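Local coordinates for racemase, putative (Roseobacter denitrificans, PDB 3TCS), which probably acts as a magnesium-dependent hydro-lyase or racemase of the mandelate racemase/muconate lactonizing enzyme family and binds magnesium and D-alanine, at residues 303-308 with 329-334; 252-257 with 276-281. All coordinates share one frame; numbering follows the deposited sequence.

Contact 1: residues 303-308 with 329-334; sequences PVTPHC and GKYLEF. With DAL (D-alanine), chain L.
Cys-308 and Glu-333 meet where two adjoining staves of the enolase-superfamily TIM barrel run nearly parallel, and they illustrate how a barrel wall can be closed with few direct bonds. Cys-308 N donates to Glu-333 OE1 at 3.1 Å (155° at the hydrogen), reaching it from the anti side and 33° out of the carboxylate plane. The glutamate chain is extended, with CG anti to the backbone N (chi1 171°), which carries the carboxylate to the ligand pocket; there Ser-139 and Lys-167 hold OE2. His-307 lies alongside it, the imidazole turned almost perpendicular to the carboxylate; ND1 is taken by Asp-280, while the CD2 edge faces the ligand amine. At the other end Gly-329 N donates to Val-304 O at 2.7 Å, from above the carbonyl plane. Thr-305 OG1 sits 3.2 Å from Gly-329 CA, just where a side chain at that position would have to go. Two waters bridge further polar atoms of the segments. One molecule links Thr-305 OG1 to Lys-330 N, accepting from the latter. A second, wedged between the segments, donates to Pro-306 O and Tyr-331 O and accepts from Glu-333 N, so three polar groups that do not meet directly are satisfied together. On the apolar side, Cys-308 SG rests against Leu-332 CD1 at 3.9 Å.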
ATOM      1  N   PRO B 303      -6.686  -7.843 -23.562  1.00  9.01           N
ATOM      2  CA  PRO B 303      -7.866  -6.991 -23.436  1.00  9.21           C
ATOM      3  C   PRO B 303      -8.005  -6.525 -21.991  1.00  8.84           C
ATOM      4  O   PRO B 303      -7.401  -7.104 -21.079  1.00  7.52           O
ATOM      5  CB  PRO B 303      -9.000  -7.917 -23.857  1.00 11.25           C
ATOM      6  CG  PRO B 303      -8.549  -9.232 -23.318  1.00  9.96           C
ATOM      7  CD  PRO B 303      -7.074  -9.260 -23.683  1.00 10.52           C
ATOM      8  N   VAL B 304      -8.805  -5.480 -21.800  1.00  7.98           N
ATOM      9  CA  VAL B 304      -9.049  -4.902 -20.490  1.00  8.33           C
ATOM     10  C   VAL B 304     -10.533  -4.981 -20.124  1.00  7.16           C
ATOM     11  O   VAL B 304     -11.390  -4.441 -20.823  1.00  7.23           O
ATOM     12  CB  VAL B 304      -8.623  -3.414 -20.459  1.00  8.32           C
ATOM     13  CG1 VAL B 304      -8.845  -2.830 -19.060  1.00  8.15           C
ATOM     14  CG2 VAL B 304      -7.160  -3.281 -20.879  1.00  8.84           C
ATOM     15  N   THR B 305     -10.828  -5.666 -19.027  1.00  7.46           N
ATOM     16  CA  THR B 305     -12.196  -5.807 -18.536  1.00  7.93           C
ATOM     17  C   THR B 305     -12.110  -5.341 -17.084  1.00  7.67           C
ATOM     18  O   THR B 305     -11.938  -6.138 -16.158  1.00  6.32           O
ATOM     19  CB  THR B 305     -12.656  -7.270 -18.628  1.00  8.43           C
ATOM     20  OG1 THR B 305     -12.615  -7.679 -20.007  1.00  9.92           O
ATOM     21  CG2 THR B 305     -14.089  -7.431 -18.100  1.00  8.89           C
ATOM     22  N   PRO B 306     -12.229  -4.023 -16.874  1.00  7.30           N
ATOM     23  CA  PRO B 306     -12.145  -3.431 -15.540  1.00  7.75           C
ATOM     24  C   PRO B 306     -13.092  -3.965 -14.479  1.00  7.81           C
ATOM     25  O   PRO B 306     -14.156  -4.515 -14.771  1.00  8.67           O
ATOM     26  CB  PRO B 306     -12.382  -1.941 -15.801  1.00  8.10           C
ATOM     27  CG  PRO B 306     -11.958  -1.759 -17.240  1.00  9.92           C
ATOM     28  CD  PRO B 306     -12.527  -2.994 -17.885  1.00  7.33           C
ATOM     29  N   HIS B 307     -12.677  -3.780 -13.235  1.00  8.08           N
ATOM     30  CA  HIS B 307     -13.464  -4.170 -12.081  1.00  8.11           C
ATOM     31  C   HIS B 307     -14.203  -2.925 -11.581  1.00  8.28           C
ATOM     32  O   HIS B 307     -13.610  -1.864 -11.445  1.00  8.68           O
ATOM     33  CB  HIS B 307     -12.538  -4.705 -10.981  1.00  9.89           C
ATOM     34  CG  HIS B 307     -13.161  -4.752  -9.619  1.00  8.35           C
ATOM     35  ND1 HIS B 307     -13.275  -3.639  -8.812  1.00 11.04           N
ATOM     36  CD2 HIS B 307     -13.683  -5.783  -8.914  1.00 10.00           C
ATOM     37  CE1 HIS B 307     -13.838  -3.985  -7.667  1.00 11.98           C
ATOM     38  NE2 HIS B 307     -14.094  -5.281  -7.703  1.00  9.42           N
ATOM     39  N   CYS B 308     -15.505  -3.064 -11.357  1.00  8.48           N
ATOM     40  CA  CYS B 308     -16.348  -2.001 -10.803  1.00  8.75           C
ATOM     41  C   CYS B 308     -17.483  -2.799 -10.180  1.00  9.10           C
ATOM     42  O   CYS B 308     -18.311  -3.375 -10.880  1.00 10.78           O
ATOM     43  CB  CYS B 308     -16.829  -0.998 -11.879  1.00  7.52           C
ATOM     44  SG  CYS B 308     -17.362  -1.597 -13.507  1.00 10.55           S
ATOM     45  N   GLY B 329     -12.457  -5.207 -23.167  1.00 10.93           N
ATOM     46  CA  GLY B 329     -12.903  -6.576 -23.016  1.00  9.60           C
ATOM     47  C   GLY B 329     -14.328  -6.693 -23.528  1.00 11.06           C
ATOM     48  O   GLY B 329     -14.833  -5.769 -24.171  1.00 10.22           O
ATOM     49  N   LYS B 330     -14.993  -7.802 -23.211  1.00  9.43           N
ATOM     50  CA  LYS B 330     -16.340  -8.066 -23.703  1.00  9.02           C
ATOM     51  C   LYS B 330     -17.501  -7.348 -23.031  1.00  9.36           C
ATOM     52  O   LYS B 330     -18.567  -7.213 -23.626  1.00  9.95           O
ATOM     53  CB  LYS B 330     -16.626  -9.569 -23.632  1.00 10.51           C
ATOM     54  CG  LYS B 330     -15.579 -10.463 -24.279  1.00 14.33           C
ATOM     55  CD  LYS B 330     -15.839 -11.919 -23.901  1.00 15.51           C
ATOM     56  CE  LYS B 330     -14.714 -12.832 -24.351  1.00 19.26           C
ATOM     57  NZ  LYS B 330     -14.969 -14.256 -23.978  1.00 22.35           N
ATOM     58  N   TYR B 331     -17.309  -6.884 -21.802  1.00  8.60           N
ATOM     59  CA  TYR B 331     -18.416  -6.267 -21.087  1.00  8.77           C
ATOM     60  C   TYR B 331     -18.037  -5.518 -19.822  1.00  9.14           C
ATOM     61  O   TYR B 331     -16.942  -5.676 -19.283  1.00  7.56           O
ATOM     62  CB  TYR B 331     -19.448  -7.355 -20.737  1.00  8.02           C
ATOM     63  CG  TYR B 331     -18.842  -8.751 -20.594  1.00  7.66           C
ATOM     64  CD1 TYR B 331     -19.463  -9.863 -21.172  1.00  7.56           C
ATOM     65  CD2 TYR B 331     -17.628  -8.949 -19.935  1.00  6.89           C
ATOM     66  CE1 TYR B 331     -18.882 -11.130 -21.107  1.00  8.99           C
ATOM     67  CE2 TYR B 331     -17.035 -10.219 -19.862  1.00  9.12           C
ATOM     68  CZ  TYR B 331     -17.669 -11.301 -20.455  1.00 10.37           C
ATOM     69  OH  TYR B 331     -17.077 -12.547 -20.428  1.00 10.78           O
ATOM     70  N   LEU B 332     -18.986  -4.710 -19.361  1.00  7.79           N
ATOM     71  CA  LEU B 332     -18.862  -3.899 -18.154  1.00  8.23           C
ATOM     72  C   LEU B 332     -19.362  -4.700 -16.952  1.00  7.95           C
ATOM     73  O   LEU B 332     -20.457  -5.257 -17.000  1.00  7.96           O
ATOM     74  CB  LEU B 332     -19.744  -2.651 -18.287  1.00  7.91           C
ATOM     75  CG  LEU B 332     -19.928  -1.777 -17.045  1.00  6.69           C
ATOM     76  CD1 LEU B 332     -18.800  -0.760 -16.986  1.00  6.37           C
ATOM     77  CD2 LEU B 332     -21.283  -1.066 -17.100  1.00  6.45           C
ATOM     78  N   GLU B 333     -18.580  -4.765 -15.878  1.00  7.98           N
ATOM     79  CA  GLU B 333     -19.050  -5.473 -14.694  1.00  8.62           C
ATOM     80  C   GLU B 333     -20.209  -4.645 -14.142  1.00  9.81           C
ATOM     81  O   GLU B 333     -20.092  -3.428 -13.974  1.00  7.52           O
ATOM     82  CB  GLU B 333     -17.949  -5.589 -13.640  1.00  9.04           C
ATOM     83  CG  GLU B 333     -18.480  -6.127 -12.315  1.00  8.04           C
ATOM     84  CD  GLU B 333     -17.401  -6.604 -11.372  1.00 10.31           C
ATOM     85  OE1 GLU B 333     -16.279  -6.050 -11.364  1.00  7.67           O
ATOM     86  OE2 GLU B 333     -17.692  -7.547 -10.618  1.00 12.91           O
ATOM     87  N   PHE B 334     -21.337  -5.290 -13.876  1.00  8.01           N
ATOM     88  CA  PHE B 334     -22.487  -4.551 -13.373  1.00  7.94           C
ATOM     89  C   PHE B 334     -23.102  -5.242 -12.164  1.00  7.89           C
ATOM     90  O   PHE B 334     -23.762  -6.265 -12.297  1.00  7.30           O
ATOM     91  CB  PHE B 334     -23.532  -4.416 -14.478  1.00  8.02           C
ATOM     92  CG  PHE B 334     -24.594  -3.395 -14.183  1.00  9.14           C
ATOM     93  CD1 PHE B 334     -24.349  -2.039 -14.384  1.00 10.14           C
ATOM     94  CD2 PHE B 334     -25.831  -3.788 -13.685  1.00  8.91           C
ATOM     95  CE1 PHE B 334     -25.326  -1.087 -14.093  1.00  8.61           C
ATOM     96  CE2 PHE B 334     -26.816  -2.843 -13.387  1.00  9.64           C
ATOM     97  CZ  PHE B 334     -26.560  -1.490 -13.594  1.00 10.29           C
TER
HETATM   98  N   DAL L 370     -14.860  -8.614  -9.602  1.00 11.02           N
HETATM   99  CA  DAL L 370     -15.610  -8.895  -8.364  1.00 13.70           C
HETATM  100  CB  DAL L 370     -16.677  -7.833  -8.134  1.00  9.29           C
HETATM  101  C   DAL L 370     -14.676  -8.906  -7.202  1.00 13.37           C
HETATM  102  O   DAL L 370     -13.774  -9.680  -7.169  1.00 20.29           O
HETATM  103  O   HOH W   1     -13.617  -9.904 -21.387  1.00  8.53           O
HETATM  104  O   HOH W   2     -15.818  -4.149 -16.811  1.00 11.66           O

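Contact 2: residues 252-257 with 276-281; sequences DVTGGE and IVQPDI. With MG (magnesium ion), chain J; DAL (D-alanine), chain L.
Thr-254 lies over one face of the Gln-278 carboxamide, its CB 3.6 Å from CD of the glutamine. The other flat group, the Glu-257 carboxylate, has His-307 over one face, while the magnesium ion sits at its oxygen edge, tilted toward the opposite side, 2.0 Å from OE1. Beneath these groups runs a parallel beta pairing of the barrel, the two ends of a beta-alpha-beta unit. Gln-278 N donates to Gly-255 O at 2.9 Å, whereas the bond from Gly-255 N to Ile-276 O is weak at 3.4 Å. Thr-254 and Ile-276 point the same way from the sheet, side by side, with CG2 of the threonine 3.6 Å from CB of the isoleucine. With an alanine at Gln-278, a gap would probably open beside Thr-254 CB and OG1 and over Gly-255. Past the strands, a water accepts from Asp-280 N and also lies within hydrogen-bonding distance of Glu-257 O. Asp-205 and Glu-231 complete the protein's share of the metal site, and Lys-94 of the second subunit forms a salt bridge with Glu-257 OE2. The metal, chelated by the D-alanine N and O, is thus likely to draw electron density from the ligand's carboxylate.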
ATOM      1  N   ASP B 252     -10.247 -18.471 -20.164  1.00  9.23           N
ATOM      2  CA  ASP B 252      -9.530 -17.241 -19.827  1.00 10.26           C
ATOM      3  C   ASP B 252      -9.423 -17.072 -18.309  1.00 10.65           C
ATOM      4  O   ASP B 252     -10.408 -17.243 -17.590  1.00 10.22           O
ATOM      5  CB  ASP B 252     -10.245 -16.000 -20.391  1.00  9.56           C
ATOM      6  CG  ASP B 252     -10.067 -15.829 -21.896  1.00 13.35           C
ATOM      7  OD1 ASP B 252      -9.078 -16.338 -22.469  1.00 12.97           O
ATOM      8  OD2 ASP B 252     -10.919 -15.151 -22.503  1.00 15.91           O
ATOM      9  N   VAL B 253      -8.226 -16.742 -17.831  1.00 10.69           N
ATOM     10  CA  VAL B 253      -7.998 -16.499 -16.410  1.00 10.15           C
ATOM     11  C   VAL B 253      -7.756 -14.995 -16.307  1.00 10.29           C
ATOM     12  O   VAL B 253      -6.952 -14.432 -17.054  1.00  9.51           O
ATOM     13  CB  VAL B 253      -6.774 -17.270 -15.882  1.00 10.85           C
ATOM     14  CG1 VAL B 253      -6.457 -16.842 -14.447  1.00  9.31           C
ATOM     15  CG2 VAL B 253      -7.064 -18.765 -15.924  1.00 10.32           C
ATOM     16  N   THR B 254      -8.451 -14.351 -15.378  1.00  9.87           N
ATOM     17  CA  THR B 254      -8.367 -12.903 -15.237  1.00 10.00           C
ATOM     18  C   THR B 254      -8.001 -12.435 -13.834  1.00 10.05           C
ATOM     19  O   THR B 254      -8.083 -13.196 -12.873  1.00  9.46           O
ATOM     20  CB  THR B 254      -9.722 -12.282 -15.606  1.00 10.54           C
ATOM     21  OG1 THR B 254     -10.628 -12.445 -14.506  1.00 11.55           O
ATOM     22  CG2 THR B 254     -10.321 -12.994 -16.817  1.00  8.35           C
ATOM     23  N   GLY B 255      -7.604 -11.172 -13.715  1.00 11.10           N
ATOM     24  CA  GLY B 255      -7.259 -10.646 -12.406  1.00 10.32           C
ATOM     25  C   GLY B 255      -6.641  -9.262 -12.456  1.00 10.21           C
ATOM     26  O   GLY B 255      -6.435  -8.707 -13.539  1.00  8.08           O
ATOM     27  N   GLY B 256      -6.370  -8.706 -11.276  1.00  9.49           N
ATOM     28  CA  GLY B 256      -5.742  -7.400 -11.180  1.00  9.45           C
ATOM     29  C   GLY B 256      -6.503  -6.336 -10.411  1.00  9.29           C
ATOM     30  O   GLY B 256      -5.961  -5.261 -10.167  1.00  8.33           O
ATOM     31  N   GLU B 257      -7.730  -6.625  -9.986  1.00  7.42           N
ATOM     32  CA  GLU B 257      -8.517  -5.601  -9.300  1.00  9.66           C
ATOM     33  C   GLU B 257      -7.899  -4.975  -8.050  1.00  9.77           C
ATOM     34  O   GLU B 257      -8.143  -3.798  -7.778  1.00 11.22           O
ATOM     35  CB  GLU B 257      -9.923  -6.117  -8.982  1.00  8.35           C
ATOM     36  CG  GLU B 257      -9.991  -7.167  -7.897  1.00 11.61           C
ATOM     37  CD  GLU B 257     -11.367  -7.787  -7.815  1.00 13.32           C
ATOM     38  OE1 GLU B 257     -11.830  -8.320  -8.843  1.00 11.06           O
ATOM     39  OE2 GLU B 257     -11.983  -7.736  -6.729  1.00 13.76           O
ATOM     40  N   ILE B 276      -6.655 -11.682 -19.245  1.00  8.21           N
ATOM     41  CA  ILE B 276      -7.413 -10.431 -19.268  1.00  8.14           C
ATOM     42  C   ILE B 276      -7.046  -9.648 -18.011  1.00  7.25           C
ATOM     43  O   ILE B 276      -7.021 -10.212 -16.919  1.00  7.56           O
ATOM     44  CB  ILE B 276      -8.942 -10.704 -19.243  1.00  8.08           C
ATOM     45  CG1 ILE B 276      -9.335 -11.590 -20.431  1.00  8.44           C
ATOM     46  CG2 ILE B 276      -9.710  -9.383 -19.258  1.00  6.92           C
ATOM     47  CD1 ILE B 276     -10.801 -11.972 -20.468  1.00  8.98           C
ATOM     48  N   VAL B 277      -6.742  -8.361 -18.166  1.00  8.31           N
ATOM     49  CA  VAL B 277      -6.386  -7.527 -17.019  1.00  7.06           C
ATOM     50  C   VAL B 277      -7.636  -6.824 -16.517  1.00  6.74           C
ATOM     51  O   VAL B 277      -8.490  -6.429 -17.314  1.00  5.50           O
ATOM     52  CB  VAL B 277      -5.306  -6.490 -17.393  1.00  8.84           C
ATOM     53  CG1 VAL B 277      -4.015  -7.213 -17.764  1.00 10.79           C
ATOM     54  CG2 VAL B 277      -5.781  -5.634 -18.547  1.00  9.45           C
ATOM     55  N   GLN B 278      -7.736  -6.666 -15.201  1.00  5.28           N
ATOM     56  CA  GLN B 278      -8.915  -6.066 -14.589  1.00  6.41           C
ATOM     57  C   GLN B 278      -8.658  -4.977 -13.566  1.00  6.90           C
ATOM     58  O   GLN B 278      -8.982  -5.127 -12.388  1.00  8.17           O
ATOM     59  CB  GLN B 278      -9.751  -7.161 -13.935  1.00  6.50           C
ATOM     60  CG  GLN B 278     -10.163  -8.255 -14.893  1.00  7.95           C
ATOM     61  CD  GLN B 278     -11.100  -9.240 -14.239  1.00  9.94           C
ATOM     62  OE1 GLN B 278     -10.680 -10.065 -13.424  1.00 13.21           O
ATOM     63  NE2 GLN B 278     -12.383  -9.148 -14.574  1.00  9.37           N
ATOM     64  N   PRO B 279      -8.079  -3.856 -14.001  1.00  7.66           N
ATOM     65  CA  PRO B 279      -7.815  -2.773 -13.056  1.00  7.26           C
ATOM     66  C   PRO B 279      -9.120  -2.150 -12.557  1.00  7.80           C
ATOM     67  O   PRO B 279     -10.140  -2.201 -13.250  1.00  6.21           O
ATOM     68  CB  PRO B 279      -7.008  -1.785 -13.893  1.00  8.19           C
ATOM     69  CG  PRO B 279      -7.610  -1.954 -15.264  1.00  8.74           C
ATOM     70  CD  PRO B 279      -7.732  -3.464 -15.377  1.00  7.17           C
ATOM     71  N   ASP B 280      -9.089  -1.601 -11.345  1.00  6.24           N
ATOM     72  CA  ASP B 280     -10.241  -0.889 -10.800  1.00  8.16           C
ATOM     73  C   ASP B 280      -9.752   0.558 -10.872  1.00  7.28           C
ATOM     74  O   ASP B 280      -8.745   0.909 -10.266  1.00  5.93           O
ATOM     75  CB  ASP B 280     -10.522  -1.295  -9.346  1.00  8.08           C
ATOM     76  CG  ASP B 280     -11.667  -0.489  -8.726  1.00 11.11           C
ATOM     77  OD1 ASP B 280     -11.473   0.715  -8.468  1.00  9.10           O
ATOM     78  OD2 ASP B 280     -12.761  -1.054  -8.506  1.00  8.75           O
ATOM     79  N   ILE B 281     -10.452   1.382 -11.643  1.00  7.19           N
ATOM     80  CA  ILE B 281     -10.060   2.773 -11.829  1.00  8.31           C
ATOM     81  C   ILE B 281      -9.738   3.543 -10.555  1.00  9.30           C
ATOM     82  O   ILE B 281      -8.790   4.335 -10.521  1.00  8.76           O
ATOM     83  CB  ILE B 281     -11.149   3.540 -12.606  1.00  8.17           C
ATOM     84  CG1 ILE B 281     -11.225   3.000 -14.039  1.00  7.18           C
ATOM     85  CG2 ILE B 281     -10.855   5.040 -12.593  1.00  9.07           C
ATOM     86  CD1 ILE B 281     -12.436   3.485 -14.814  1.00  6.85           C
TER
HETATM   87 MG    MG J 368     -13.026  -9.967  -8.961  1.00 10.98          MG
HETATM   88  N   DAL L 370     -14.860  -8.614  -9.602  1.00 11.02           N
HETATM   89  CA  DAL L 370     -15.610  -8.895  -8.364  1.00 13.70           C
HETATM   90  CB  DAL L 370     -16.677  -7.833  -8.134  1.00  9.29           C
HETATM   91  C   DAL L 370     -14.676  -8.906  -7.202  1.00 13.37           C
HETATM   92  O   DAL L 370     -13.774  -9.680  -7.169  1.00 20.29           O
HETATM   93  O   HOH W   3      -6.841  -2.061  -9.714  1.00 12.34           O
HETATM   94  O   HOH W   4     -11.620 -11.133  -7.926  1.00 10.81           O

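Read from the N terminus, the chain first makes contact 2, where strand 252-255 returns through helix 262-270 to pair with strand 276-277. Contact 1 opens only afterwards: helix 287-300 leads into 303-308, and helix 314-322 then carries the chain round to strand 332-335. The two loops therefore follow in series, neither nested nor crossed. They also meet each other, because 276-281 borders 303-308: His-307 N probably bonds to Pro-279 O, and the imidazole reaches over to the same segment. Four successive lengths of barrel wall are thus tied together, and with strand 132-139 beside 332-335 they close the barrel wall below the D-alanine site, which lies at the C-terminal ends of these strands.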